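Local coordinates for protein CytC3 (Streptomyces, PDB 3GJA) that acts as a nonheme iron halogenase of the phytanoyl-CoA dioxygenase family, probably chlorinating an aliphatic carbon of an amino acid held on a carrier protein, at residues T122-T127 against T275-G280; K129-W134 against Q266-T271; N67-L72 against C100-F105; A54-S59 against D279-E284. All blocks are in the same frame, centred on the assembly; numbering follows the deposited sequence.

Contact 1 of 4, residues T122-T127 against T275-G280. With ACT (acetate ion), chain C.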
loop_
_atom_site.group_PDB
_atom_site.type_symbol
_atom_site.label_atom_id
_atom_site.label_comp_id
_atom_site.label_asym_id
_atom_site.label_seq_id
_atom_site.Cartn_x
_atom_site.Cartn_y
_atom_site.Cartn_z
ATOM N N THR A 122 2.156 1.421 -11.893
ATOM C CA THR A 122 2.931 2.148 -10.895
ATOM C C THR A 122 3.677 3.358 -11.451
ATOM O O THR A 122 4.621 3.858 -10.830
ATOM C CB THR A 122 3.938 1.229 -10.189
ATOM O OG1 THR A 122 4.679 0.485 -11.162
ATOM C CG2 THR A 122 3.214 0.273 -9.253
ATOM N N PHE A 123 3.254 3.827 -12.622
ATOM C CA PHE A 123 3.876 4.992 -13.233
ATOM C C PHE A 123 3.353 6.234 -12.526
ATOM O O PHE A 123 2.239 6.235 -11.998
ATOM C CB PHE A 123 3.516 5.084 -14.717
ATOM C CG PHE A 123 4.035 3.942 -15.543
ATOM C CD1 PHE A 123 5.399 3.800 -15.780
ATOM C CD2 PHE A 123 3.160 3.002 -16.083
ATOM C CE1 PHE A 123 5.886 2.735 -16.543
ATOM C CE2 PHE A 123 3.633 1.938 -16.843
ATOM C CZ PHE A 123 5.000 1.802 -17.073
ATOM N N ALA A 124 4.161 7.288 -12.520
ATOM C CA ALA A 124 3.777 8.553 -11.911
ATOM C C ALA A 124 2.847 9.250 -12.904
ATOM O O ALA A 124 3.168 9.374 -14.090
ATOM C CB ALA A 124 5.012 9.409 -11.660
ATOM N N HIS A 125 1.698 9.710 -12.427
ATOM C CA HIS A 125 0.747 10.367 -13.310
ATOM C C HIS A 125 1.296 11.612 -14.011
ATOM O O HIS A 125 1.180 11.749 -15.228
ATOM C CB HIS A 125 -0.526 10.730 -12.539
ATOM C CG HIS A 125 -1.668 11.136 -13.419
ATOM N ND1 HIS A 125 -2.941 11.350 -12.938
ATOM C CD2 HIS A 125 -1.731 11.356 -14.755
ATOM C CE1 HIS A 125 -3.738 11.683 -13.938
ATOM N NE2 HIS A 125 -3.029 11.693 -15.052
ATOM N N ALA A 126 1.898 12.511 -13.244
ATOM C CA ALA A 126 2.428 13.758 -13.795
ATOM C C ALA A 126 3.469 13.634 -14.907
ATOM O O ALA A 126 3.499 14.453 -15.821
ATOM C CB ALA A 126 3.004 14.604 -12.671
ATOM N N THR A 127 4.311 12.613 -14.834
ATOM C CA THR A 127 5.380 12.450 -15.812
ATOM C C THR A 127 5.382 11.133 -16.573
ATOM O O THR A 127 6.058 11.006 -17.592
ATOM C CB THR A 127 6.735 12.570 -15.119
ATOM O OG1 THR A 127 6.823 11.561 -14.105
ATOM C CG2 THR A 127 6.892 13.941 -14.478
ATOM N N THR A 275 14.336 16.372 -6.445
ATOM C CA THR A 275 13.585 16.564 -5.214
ATOM C C THR A 275 12.129 16.683 -5.648
ATOM O O THR A 275 11.313 15.818 -5.334
ATOM C CB THR A 275 14.025 17.835 -4.454
ATOM O OG1 THR A 275 13.989 18.967 -5.331
ATOM C CG2 THR A 275 15.430 17.655 -3.905
ATOM N N GLU A 276 11.817 17.742 -6.393
ATOM C CA GLU A 276 10.465 17.953 -6.898
ATOM C C GLU A 276 10.258 16.905 -7.983
ATOM O O GLU A 276 10.793 17.029 -9.084
ATOM C CB GLU A 276 10.328 19.354 -7.488
ATOM C CG GLU A 276 8.917 19.888 -7.433
ATOM C CD GLU A 276 8.392 19.946 -6.007
ATOM O OE1 GLU A 276 8.952 20.719 -5.197
ATOM O OE2 GLU A 276 7.427 19.213 -5.693
ATOM N N TYR A 277 9.483 15.874 -7.661
ATOM C CA TYR A 277 9.230 14.760 -8.570
ATOM C C TYR A 277 7.907 14.844 -9.335
ATOM O O TYR A 277 7.752 14.227 -10.390
ATOM C CB TYR A 277 9.281 13.460 -7.764
ATOM C CG TYR A 277 9.147 12.189 -8.569
ATOM C CD1 TYR A 277 10.200 11.723 -9.361
ATOM C CD2 TYR A 277 7.975 11.433 -8.517
ATOM C CE1 TYR A 277 10.087 10.534 -10.078
ATOM C CE2 TYR A 277 7.853 10.246 -9.230
ATOM C CZ TYR A 277 8.911 9.803 -10.006
ATOM O OH TYR A 277 8.788 8.629 -10.710
ATOM N N GLY A 278 6.954 15.608 -8.808
ATOM C CA GLY A 278 5.662 15.723 -9.464
ATOM C C GLY A 278 4.546 15.152 -8.602
ATOM O O GLY A 278 4.789 14.298 -7.748
ATOM N N ASP A 279 3.321 15.613 -8.836
ATOM C CA ASP A 279 2.154 15.171 -8.073
ATOM C C ASP A 279 2.315 15.521 -6.600
ATOM O O ASP A 279 1.719 14.893 -5.730
ATOM C CB ASP A 279 1.932 13.659 -8.229
ATOM C CG ASP A 279 1.404 13.287 -9.601
ATOM O OD1 ASP A 279 0.423 13.918 -10.048
ATOM O OD2 ASP A 279 1.958 12.364 -10.229
ATOM N N GLY A 280 3.128 16.536 -6.330
ATOM C CA GLY A 280 3.345 16.960 -4.964
ATOM C C GLY A 280 4.402 16.151 -4.242
ATOM O O GLY A 280 4.655 16.369 -3.066
HETATM C C ACT C . 1.630 8.554 -8.733
HETATM O O ACT C . 1.566 7.373 -8.085
HETATM O OXT ACT C . 1.027 8.708 -9.774
HETATM C CH3 ACT C . 2.453 9.682 -8.166
HETATM O O HOH W 1 6.342 12.610 -11.661
#
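Ala126 and Gly278 bring the two backbones within 5.8 Å, CA to CA, where the irregular loop 122-127 passes the turn of the small antiparallel hairpin formed by strands 276-278 and 281-282. The hairpin carries a classic beta bulge, Tyr277 and Gly278 both facing Ile281. Its turn residue Asp279 holds CG anti to its own carbonyl carbon (chi1 -73°), which carries the carboxylate to the loop. There Ala126 N donates to Asp279 OD2 over 3.0 Å, nearly straight at 167° and from somewhat above the carboxylate plane. The preceding amide, His125 N, donates to OXT of the acetate at 2.9 Å. Beside this polar end, Tyr277 sets CG anti to its backbone N (chi1 -175°), so that the ring reaches across to the loop and CE2 lies 3.8 Å from Ala124 CB. Packing is close at Gly278, where a modelled CB would stand only 3.3 Å from Ala126 CB, in addition to its conflict with the preceding carbonyl oxygen. A water completes the join, hydrogen-bonded to Thr127 OG1 at 2.7 Å and donating to Tyr277 O at 2.5 Å.

Contact 2 of 4, residues K129-W134 against Q266-T271. With ACT (acetate ion), chain C.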
loop_
_atom_site.group_PDB
_atom_site.type_symbol
_atom_site.label_atom_id
_atom_site.label_comp_id
_atom_site.label_asym_id
_atom_site.label_seq_id
_atom_site.Cartn_x
_atom_site.Cartn_y
_atom_site.Cartn_z
ATOM N N LYS A 129 6.692 8.517 -15.527
ATOM C CA LYS A 129 7.910 7.797 -15.141
ATOM C C LYS A 129 7.586 6.595 -14.265
ATOM O O LYS A 129 6.667 6.643 -13.445
ATOM C CB LYS A 129 8.854 8.705 -14.350
ATOM C CG LYS A 129 9.485 9.840 -15.129
ATOM C CD LYS A 129 10.413 10.628 -14.214
ATOM C CE LYS A 129 11.009 11.833 -14.913
ATOM N NZ LYS A 129 11.925 12.573 -14.000
ATOM N N PRO A 130 8.340 5.497 -14.422
ATOM C CA PRO A 130 8.073 4.319 -13.597
ATOM C C PRO A 130 8.634 4.598 -12.208
ATOM O O PRO A 130 9.802 4.961 -12.066
ATOM C CB PRO A 130 8.827 3.218 -14.329
ATOM C CG PRO A 130 10.030 3.944 -14.824
ATOM C CD PRO A 130 9.441 5.236 -15.367
ATOM N N GLN A 131 7.800 4.447 -11.185
ATOM C CA GLN A 131 8.238 4.705 -9.818
ATOM C C GLN A 131 8.847 3.446 -9.222
ATOM O O GLN A 131 9.528 3.495 -8.199
ATOM C CB GLN A 131 7.051 5.174 -8.969
ATOM C CG GLN A 131 6.290 6.348 -9.576
ATOM C CD GLN A 131 5.050 6.738 -8.783
ATOM O OE1 GLN A 131 5.084 7.651 -7.964
ATOM N NE2 GLN A 131 3.950 6.037 -9.024
ATOM N N ILE A 132 8.614 2.323 -9.892
ATOM C CA ILE A 132 9.099 1.027 -9.438
ATOM C C ILE A 132 9.763 0.260 -10.580
ATOM O O ILE A 132 9.189 0.128 -11.663
ATOM C CB ILE A 132 7.920 0.181 -8.884
ATOM C CG1 ILE A 132 7.407 0.792 -7.574
ATOM C CG2 ILE A 132 8.342 -1.271 -8.708
ATOM C CD1 ILE A 132 8.415 0.766 -6.427
ATOM N N ILE A 133 10.970 -0.247 -10.333
ATOM C CA ILE A 133 11.699 -1.018 -11.344
ATOM C C ILE A 133 12.361 -2.260 -10.752
ATOM O O ILE A 133 13.239 -2.154 -9.896
ATOM C CB ILE A 133 12.808 -0.179 -12.021
ATOM C CG1 ILE A 133 12.197 0.962 -12.839
ATOM C CG2 ILE A 133 13.642 -1.070 -12.935
ATOM C CD1 ILE A 133 11.427 0.502 -14.054
ATOM N N TRP A 134 11.930 -3.432 -11.204
ATOM C CA TRP A 134 12.509 -4.688 -10.746
ATOM C C TRP A 134 13.661 -5.042 -11.686
ATOM O O TRP A 134 13.674 -4.626 -12.846
ATOM C CB TRP A 134 11.490 -5.825 -10.806
ATOM C CG TRP A 134 10.428 -5.791 -9.767
ATOM C CD1 TRP A 134 9.477 -4.828 -9.591
ATOM C CD2 TRP A 134 10.160 -6.806 -8.789
ATOM N NE1 TRP A 134 8.629 -5.181 -8.568
ATOM C CE2 TRP A 134 9.023 -6.390 -8.056
ATOM C CE3 TRP A 134 10.768 -8.027 -8.460
ATOM C CZ2 TRP A 134 8.478 -7.153 -7.011
ATOM C CZ3 TRP A 134 10.226 -8.788 -7.421
ATOM C CH2 TRP A 134 9.090 -8.344 -6.711
ATOM N N GLN A 266 14.266 -1.113 -7.358
ATOM C CA GLN A 266 14.626 0.292 -7.285
ATOM C C GLN A 266 13.380 1.168 -7.173
ATOM O O GLN A 266 12.438 1.054 -7.965
ATOM C CB GLN A 266 15.434 0.700 -8.511
ATOM C CG GLN A 266 16.731 -0.060 -8.663
ATOM C CD GLN A 266 17.641 0.580 -9.682
ATOM O OE1 GLN A 266 18.196 1.655 -9.446
ATOM N NE2 GLN A 266 17.791 -0.067 -10.830
ATOM N N VAL A 267 13.391 2.044 -6.180
ATOM C CA VAL A 267 12.283 2.942 -5.930
ATOM C C VAL A 267 12.651 4.319 -6.437
ATOM O O VAL A 267 13.728 4.831 -6.146
ATOM C CB VAL A 267 11.972 2.997 -4.426
ATOM C CG1 VAL A 267 10.882 4.028 -4.136
ATOM C CG2 VAL A 267 11.545 1.615 -3.960
ATOM N N TYR A 268 11.748 4.923 -7.198
ATOM C CA TYR A 268 12.020 6.236 -7.756
ATOM C C TYR A 268 13.389 6.204 -8.462
ATOM O O TYR A 268 14.267 7.012 -8.175
ATOM C CB TYR A 268 11.998 7.290 -6.643
ATOM C CG TYR A 268 10.636 7.470 -5.994
ATOM C CD1 TYR A 268 9.514 7.794 -6.761
ATOM C CD2 TYR A 268 10.470 7.330 -4.612
ATOM C CE1 TYR A 268 8.259 7.980 -6.171
ATOM C CE2 TYR A 268 9.217 7.512 -4.007
ATOM C CZ TYR A 268 8.117 7.840 -4.793
ATOM O OH TYR A 268 6.887 8.061 -4.214
ATOM N N PRO A 269 13.572 5.256 -9.401
ATOM C CA PRO A 269 14.827 5.113 -10.148
ATOM C C PRO A 269 15.245 6.428 -10.788
ATOM O O PRO A 269 14.405 7.282 -11.081
ATOM C CB PRO A 269 14.499 4.034 -11.177
ATOM C CG PRO A 269 13.034 4.230 -11.416
ATOM C CD PRO A 269 12.517 4.421 -10.003
ATOM N N GLY A 270 16.540 6.580 -11.029
ATOM C CA GLY A 270 17.025 7.830 -11.576
ATOM C C GLY A 270 16.919 8.738 -10.370
ATOM O O GLY A 270 17.499 8.435 -9.326
ATOM N N THR A 271 16.181 9.834 -10.489
ATOM C CA THR A 271 15.995 10.731 -9.352
ATOM C C THR A 271 17.324 11.117 -8.699
ATOM O O THR A 271 17.348 11.699 -7.613
ATOM C CB THR A 271 15.095 10.054 -8.288
ATOM O OG1 THR A 271 13.855 9.661 -8.889
ATOM C CG2 THR A 271 14.808 10.997 -7.151
HETATM C C ACT C . 1.630 8.554 -8.733
HETATM O O ACT C . 1.566 7.373 -8.085
HETATM O OXT ACT C . 1.027 8.708 -9.774
HETATM C CH3 ACT C . 2.453 9.682 -8.166
#
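The Tyr268 ring has the carboxamide of Gln131 at its edge, OE1 near the ring plane and 3.7 Å from CE1, while the rings of Tyr277 and Tyr286 meet it edge-to-face. The two segments form a short antiparallel beta ladder, strand 132-133 beside 266-267, with Ile132 and Val267 on one face and Ile133 and Gln266 on the other. Ile133 and Gln266 are the hydrogen-bonded pair: Gln266 N donates to Ile133 O at 2.9 Å and Ile133 N to Gln266 O at 3.1 Å, both in the carbonyl plane. Beyond the ladder Tyr268 N reaches Gln131 O at 2.8 Å, from 31° out of the plane of the Gln131 carbonyl. The extended Gln131 chain ends in well-used polar atoms: OE1 accepts from Arg102 NH2, and NE2 donates to Thr122 O and, at 2.9 Å, to the acetate O. An alanine here would remove this amide and would probably leave Arg102 and Thr122 each short of a partner and the acetate less firmly held. Among the apolar contacts, Ile132 CD1 lies 4.1 Å from Val267 CG2, the two side chains pointing the same way, whereas Ile133 crosses Pro269 at about a right angle, Ile133 CG1 3.7 Å from Pro269 CG.

Contact 3 of 4, residues N67-L72 against C100-F105. With ACT (acetate ion), chain C.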
loop_
_atom_site.group_PDB
_atom_site.type_symbol
_atom_site.label_atom_id
_atom_site.label_comp_id
_atom_site.label_asym_id
_atom_site.label_seq_id
_atom_site.Cartn_x
_atom_site.Cartn_y
_atom_site.Cartn_z
ATOM N N ASN A 67 -2.823 12.257 1.070
ATOM C CA ASN A 67 -1.916 11.985 2.177
ATOM C C ASN A 67 -0.947 10.813 2.007
ATOM O O ASN A 67 -0.987 9.825 2.751
ATOM C CB ASN A 67 -2.722 11.825 3.467
ATOM C CG ASN A 67 -2.845 13.130 4.225
ATOM O OD1 ASN A 67 -1.844 13.791 4.483
ATOM N ND2 ASN A 67 -4.066 13.507 4.587
ATOM N N TYR A 68 -0.063 10.948 1.025
ATOM C CA TYR A 68 0.953 9.941 0.742
ATOM C C TYR A 68 2.024 9.923 1.822
ATOM O O TYR A 68 2.387 10.962 2.381
ATOM C CB TYR A 68 1.661 10.248 -0.582
ATOM C CG TYR A 68 0.939 9.842 -1.843
ATOM C CD1 TYR A 68 -0.460 9.799 -1.903
ATOM C CD2 TYR A 68 1.657 9.545 -3.000
ATOM C CE1 TYR A 68 -1.120 9.469 -3.090
ATOM C CE2 TYR A 68 1.010 9.214 -4.189
ATOM C CZ TYR A 68 -0.376 9.178 -4.225
ATOM O OH TYR A 68 -1.005 8.841 -5.398
ATOM N N ASP A 69 2.517 8.720 2.097
ATOM C CA ASP A 69 3.602 8.475 3.032
ATOM C C ASP A 69 3.582 9.125 4.418
ATOM O O ASP A 69 4.597 9.659 4.877
ATOM C CB ASP A 69 4.920 8.801 2.326
ATOM C CG ASP A 69 5.072 8.048 1.016
ATOM O OD1 ASP A 69 4.707 6.856 0.984
ATOM O OD2 ASP A 69 5.560 8.633 0.026
ATOM N N ARG A 70 2.446 9.055 5.098
ATOM C CA ARG A 70 2.351 9.622 6.432
ATOM C C ARG A 70 2.916 8.670 7.474
ATOM O O ARG A 70 2.990 9.005 8.656
ATOM C CB ARG A 70 0.910 9.964 6.753
ATOM C CG ARG A 70 0.397 11.079 5.880
ATOM C CD ARG A 70 1.186 12.354 6.129
ATOM N NE ARG A 70 0.241 13.435 6.323
ATOM C CZ ARG A 70 0.076 14.098 7.458
ATOM N NH1 ARG A 70 0.811 13.815 8.522
ATOM N NH2 ARG A 70 -0.875 15.012 7.532
ATOM N N HIS A 71 3.316 7.481 7.032
ATOM C CA HIS A 71 3.916 6.524 7.945
ATOM C C HIS A 71 5.315 7.044 8.296
ATOM O O HIS A 71 6.013 6.467 9.128
ATOM C CB HIS A 71 4.022 5.140 7.300
ATOM C CG HIS A 71 4.809 5.125 6.029
ATOM N ND1 HIS A 71 4.327 5.650 4.848
ATOM C CD2 HIS A 71 6.062 4.684 5.761
ATOM C CE1 HIS A 71 5.249 5.534 3.908
ATOM N NE2 HIS A 71 6.312 4.952 4.436
ATOM N N LEU A 72 5.720 8.139 7.652
ATOM C CA LEU A 72 7.022 8.728 7.919
ATOM C C LEU A 72 6.952 9.852 8.948
ATOM O O LEU A 72 7.974 10.428 9.302
ATOM C CB LEU A 72 7.671 9.235 6.626
ATOM C CG LEU A 72 8.076 8.113 5.663
ATOM C CD1 LEU A 72 8.768 8.697 4.450
ATOM C CD2 LEU A 72 8.985 7.128 6.373
ATOM N N CYS A 100 9.004 -0.931 2.354
ATOM C CA CYS A 100 7.699 -0.289 2.228
ATOM C C CYS A 100 8.064 1.040 1.593
ATOM O O CYS A 100 8.625 1.914 2.253
ATOM C CB CYS A 100 7.040 -0.035 3.584
ATOM S SG CYS A 100 5.487 0.929 3.438
ATOM N N TRP A 101 7.761 1.199 0.309
ATOM C CA TRP A 101 8.134 2.427 -0.376
ATOM C C TRP A 101 7.031 3.476 -0.463
ATOM O O TRP A 101 7.264 4.591 -0.931
ATOM C CB TRP A 101 8.634 2.096 -1.776
ATOM C CG TRP A 101 7.550 1.630 -2.670
ATOM C CD1 TRP A 101 6.983 0.390 -2.699
ATOM C CD2 TRP A 101 6.858 2.415 -3.642
ATOM N NE1 TRP A 101 5.980 0.354 -3.634
ATOM C CE2 TRP A 101 5.881 1.587 -4.227
ATOM C CE3 TRP A 101 6.969 3.743 -4.077
ATOM C CZ2 TRP A 101 5.016 2.042 -5.226
ATOM C CZ3 TRP A 101 6.108 4.195 -5.073
ATOM C CH2 TRP A 101 5.145 3.345 -5.634
ATOM N N ARG A 102 5.830 3.122 -0.027
ATOM C CA ARG A 102 4.725 4.069 -0.059
ATOM C C ARG A 102 3.469 3.621 0.689
ATOM O O ARG A 102 3.230 2.426 0.887
ATOM C CB ARG A 102 4.345 4.386 -1.501
ATOM C CG ARG A 102 3.057 5.200 -1.623
ATOM C CD ARG A 102 2.704 5.494 -3.063
ATOM N NE ARG A 102 3.626 6.441 -3.674
ATOM C CZ ARG A 102 3.514 6.871 -4.926
ATOM N NH1 ARG A 102 2.520 6.429 -5.681
ATOM N NH2 ARG A 102 4.382 7.742 -5.420
ATOM N N SER A 103 2.693 4.615 1.111
ATOM C CA SER A 103 1.425 4.411 1.782
ATOM C C SER A 103 0.553 5.598 1.368
ATOM O O SER A 103 1.063 6.682 1.051
ATOM C CB SER A 103 1.593 4.358 3.301
ATOM O OG SER A 103 1.674 5.648 3.862
ATOM N N GLU A 104 -0.760 5.384 1.348
ATOM C CA GLU A 104 -1.697 6.429 0.956
ATOM C C GLU A 104 -3.091 6.048 1.418
ATOM O O GLU A 104 -3.343 4.892 1.759
ATOM C CB GLU A 104 -1.699 6.583 -0.557
ATOM C CG GLU A 104 -2.101 5.307 -1.276
ATOM C CD GLU A 104 -1.737 5.334 -2.748
ATOM O OE1 GLU A 104 -2.419 6.044 -3.525
ATOM O OE2 GLU A 104 -0.756 4.654 -3.119
ATOM N N PHE A 105 -3.995 7.021 1.421
ATOM C CA PHE A 105 -5.361 6.774 1.840
ATOM C C PHE A 105 -6.308 6.701 0.656
ATOM O O PHE A 105 -6.096 7.340 -0.373
ATOM C CB PHE A 105 -5.830 7.854 2.818
ATOM C CG PHE A 105 -5.141 7.794 4.155
ATOM C CD1 PHE A 105 -3.833 8.253 4.302
ATOM C CD2 PHE A 105 -5.794 7.252 5.263
ATOM C CE1 PHE A 105 -3.178 8.174 5.537
ATOM C CE2 PHE A 105 -5.153 7.166 6.505
ATOM C CZ PHE A 105 -3.835 7.630 6.641
HETATM C C ACT C . 1.630 8.554 -8.733
HETATM O O ACT C . 1.566 7.373 -8.085
HETATM O OXT ACT C . 1.027 8.708 -9.774
HETATM C CH3 ACT C . 2.453 9.682 -8.166
HETATM O O HOH W 2 0.219 7.821 4.366
HETATM O O HOH W 3 6.095 6.854 -2.008
HETATM O O HOH W 4 8.624 4.644 2.705
#
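Three hydrogen bonds grip the oxygen of a water set between the loop 67-72 and strand 98-108: it donates to Asn67 O at 2.8 Å, accepts from Arg70 N at 2.6 Å, and bonds Ser103 OG. That hydroxyl sits in the crowded position between its backbone N and carbonyl carbon (chi1 81°), and it also bonds His71 ND1 at 2.8 Å, where either atom could be the donor. Cys100 SG lies over a face of the same imidazole. Asp69 and Ser103 are joined twice: Asp69 N donates to Ser103 O at 2.7 Å and 165°, while Ser103 N returns a 3.0 Å bond to Asp69 OD1 on its anti lone pair. Asp69 OD2 turns to Tyr56 OH and to a second water, which also accepts from Arg102 NE and donates to Trp101 O. The Arg102 guanidinium is covered on both faces, with Trp101 CZ3 3.6 Å above one, toward the rim, and Tyr68 CE2 3.4 Å above the other, over the centre; the tyrosine plane is tilted by 49°, so the two do not stack flat. Held this way, Arg102 NH1 donates to the acetate O at 2.8 Å, while NH2 donates to Tyr268 OH. Glu104 runs alongside Tyr68, its carboxylate salt-bridged to Arg259. The loop begins at Asn67, the C-prime residue of a Schellman motif that ends helix 62-65, and packs on a strand of the antiparallel sheet of a cupin-type beta barrel, beside a polar pocket that here holds an acetate and may be suited to anions.

Contact 4 of 4, residues A54-S59 against D279-E284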
loop_
_atom_site.group_PDB
_atom_site.type_symbol
_atom_site.label_atom_id
_atom_site.label_comp_id
_atom_site.label_asym_id
_atom_site.label_seq_id
_atom_site.Cartn_x
_atom_site.Cartn_y
_atom_site.Cartn_z
ATOM N N ALA A 54 5.161 16.527 8.111
ATOM C CA ALA A 54 4.945 15.686 6.939
ATOM C C ALA A 54 6.104 15.923 5.977
ATOM O O ALA A 54 6.592 17.045 5.854
ATOM C CB ALA A 54 3.624 16.042 6.275
ATOM N N ILE A 55 6.549 14.876 5.291
ATOM C CA ILE A 55 7.673 15.038 4.381
ATOM C C ILE A 55 7.353 15.783 3.092
ATOM O O ILE A 55 8.262 16.303 2.442
ATOM C CB ILE A 55 8.330 13.690 4.042
ATOM C CG1 ILE A 55 7.365 12.798 3.264
ATOM C CG2 ILE A 55 8.777 13.014 5.324
ATOM C CD1 ILE A 55 8.057 11.616 2.584
ATOM N N TYR A 56 6.078 15.847 2.712
ATOM C CA TYR A 56 5.718 16.579 1.499
ATOM C C TYR A 56 5.095 17.925 1.842
ATOM O O TYR A 56 4.181 18.010 2.654
ATOM C CB TYR A 56 4.765 15.767 0.618
ATOM C CG TYR A 56 5.346 14.439 0.196
ATOM C CD1 TYR A 56 6.688 14.335 -0.181
ATOM C CD2 TYR A 56 4.568 13.284 0.186
ATOM C CE1 TYR A 56 7.239 13.116 -0.549
ATOM C CE2 TYR A 56 5.110 12.060 -0.182
ATOM C CZ TYR A 56 6.446 11.984 -0.547
ATOM O OH TYR A 56 6.993 10.775 -0.907
ATOM N N PRO A 57 5.592 19.000 1.216
ATOM C CA PRO A 57 5.108 20.365 1.435
ATOM C C PRO A 57 3.694 20.576 0.918
ATOM O O PRO A 57 3.192 19.798 0.107
ATOM C CB PRO A 57 6.120 21.204 0.672
ATOM C CG PRO A 57 6.384 20.333 -0.524
ATOM C CD PRO A 57 6.585 18.975 0.126
ATOM N N ASP A 58 3.059 21.643 1.387
ATOM C CA ASP A 58 1.707 21.960 0.970
ATOM C C ASP A 58 1.650 22.113 -0.543
ATOM O O ASP A 58 2.570 22.660 -1.154
ATOM C CB ASP A 58 1.242 23.252 1.645
ATOM C CG ASP A 58 -0.152 23.670 1.207
ATOM O OD1 ASP A 58 -1.028 22.785 1.096
ATOM O OD2 ASP A 58 -0.379 24.881 0.983
ATOM N N SER A 59 0.574 21.612 -1.143
ATOM C CA SER A 59 0.380 21.705 -2.585
ATOM C C SER A 59 -0.985 21.129 -2.908
ATOM O O SER A 59 -1.717 20.728 -2.005
ATOM C CB SER A 59 1.460 20.920 -3.338
ATOM O OG SER A 59 1.125 19.548 -3.462
ATOM N N ASP A 279 3.321 15.613 -8.836
ATOM C CA ASP A 279 2.154 15.171 -8.073
ATOM C C ASP A 279 2.315 15.521 -6.600
ATOM O O ASP A 279 1.719 14.893 -5.730
ATOM C CB ASP A 279 1.932 13.659 -8.229
ATOM C CG ASP A 279 1.404 13.287 -9.601
ATOM O OD1 ASP A 279 0.423 13.918 -10.048
ATOM O OD2 ASP A 279 1.958 12.364 -10.229
ATOM N N GLY A 280 3.128 16.536 -6.330
ATOM C CA GLY A 280 3.345 16.960 -4.964
ATOM C C GLY A 280 4.402 16.151 -4.242
ATOM O O GLY A 280 4.655 16.369 -3.066
ATOM N N ILE A 281 5.023 15.209 -4.936
ATOM C CA ILE A 281 6.061 14.396 -4.323
ATOM C C ILE A 281 7.401 15.132 -4.312
ATOM O O ILE A 281 7.883 15.580 -5.354
ATOM C CB ILE A 281 6.287 13.084 -5.098
ATOM C CG1 ILE A 281 5.054 12.193 -5.013
ATOM C CG2 ILE A 281 7.507 12.360 -4.543
ATOM C CD1 ILE A 281 5.156 10.965 -5.891
ATOM N N ASN A 282 7.998 15.259 -3.135
ATOM C CA ASN A 282 9.309 15.888 -3.020
ATOM C C ASN A 282 10.198 14.881 -2.306
ATOM O O ASN A 282 10.038 14.639 -1.114
ATOM C CB ASN A 282 9.232 17.192 -2.230
ATOM C CG ASN A 282 10.563 17.923 -2.194
ATOM O OD1 ASN A 282 10.619 19.139 -2.363
ATOM N ND2 ASN A 282 11.640 17.182 -1.969
ATOM N N LEU A 283 11.127 14.290 -3.052
ATOM C CA LEU A 283 12.031 13.268 -2.528
ATOM C C LEU A 283 13.039 13.692 -1.472
ATOM O O LEU A 283 13.686 12.839 -0.871
ATOM C CB LEU A 283 12.781 12.593 -3.680
ATOM C CG LEU A 283 12.069 11.504 -4.499
ATOM C CD1 LEU A 283 10.646 11.295 -4.009
ATOM C CD2 LEU A 283 12.067 11.893 -5.956
ATOM N N GLU A 284 13.167 14.990 -1.233
ATOM C CA GLU A 284 14.126 15.475 -0.246
ATOM C C GLU A 284 14.142 14.639 1.033
ATOM O O GLU A 284 15.179 14.097 1.415
ATOM C CB GLU A 284 13.838 16.933 0.106
ATOM C CG GLU A 284 14.914 17.576 0.959
ATOM C CD GLU A 284 14.558 18.994 1.359
ATOM O OE1 GLU A 284 14.243 19.799 0.455
ATOM O OE2 GLU A 284 14.592 19.303 2.573
HETATM O O HOH W 5 10.506 15.810 1.127
#
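The Tyr56 ring lies between two isoleucines: CG1 of Ile55, its own chain neighbour, stands 3.7 Å above the centre of one face, and Ile281 CA lies 4.1 Å above the opposite face, offset toward the rim. Tyr56 and Ile281 run side by side, pointing the same way, so that Ile281 CG2 comes 4.1 Å from Tyr56 CE1. At the ring edge, in plane, the Asn282 carbonyl O meets the same CE1 at 3.2 Å. Ile281 and Asn282 form the second strand of the hairpin 276-278/281-282, against which the irregular loop 54-59 packs without a direct hydrogen bond. Tyr56 OH instead bonds Asp69 OD2, so the ring joins the hairpin to the loop at 67-72. An alanine here would remove both ring and hydroxyl and is likely to loosen the packing of Ile55 and Ile281 while costing Asp69 a partner. Pro57 crosses Asn282 at about a right angle, Pro57 CD 4.0 Å from Asn282 CB. Further along, Ser59 OG, which is hydrogen-bonded to Gly61 N, lies 3.7 Å from Gly280 CA; a modelled CB on Gly280 would clash with that oxygen at 2.9 Å. One water spans the backbones, donating to Ile55 O and to Asn282 O, each at 2.6 Å.

The acetate, probably from the crystallisation liquor, ties three of the contacts together: His125 N of contact 1, Gln131 NE2 of contact 2 and Arg102 NH1 of contact 3 all bond it, with Lys62 NZ as a further donor, so it may mark a polar pocket of the halogenase. Contacts 1 and 2, with centres about 11 Å apart, are joined by Ala124 N and Lys129 O at 2.7 Å. Contact 2 meets contact 3 through Gln131 OE1 and Arg102 NH2 at 2.6 Å. Contacts 1 and 4 share Asp279 and Gly280 on one hairpin. Contact 4 also packs on contact 3, centres about 11 Å apart, with Ile55 CD1 3.5 Å from Leu72 CD1.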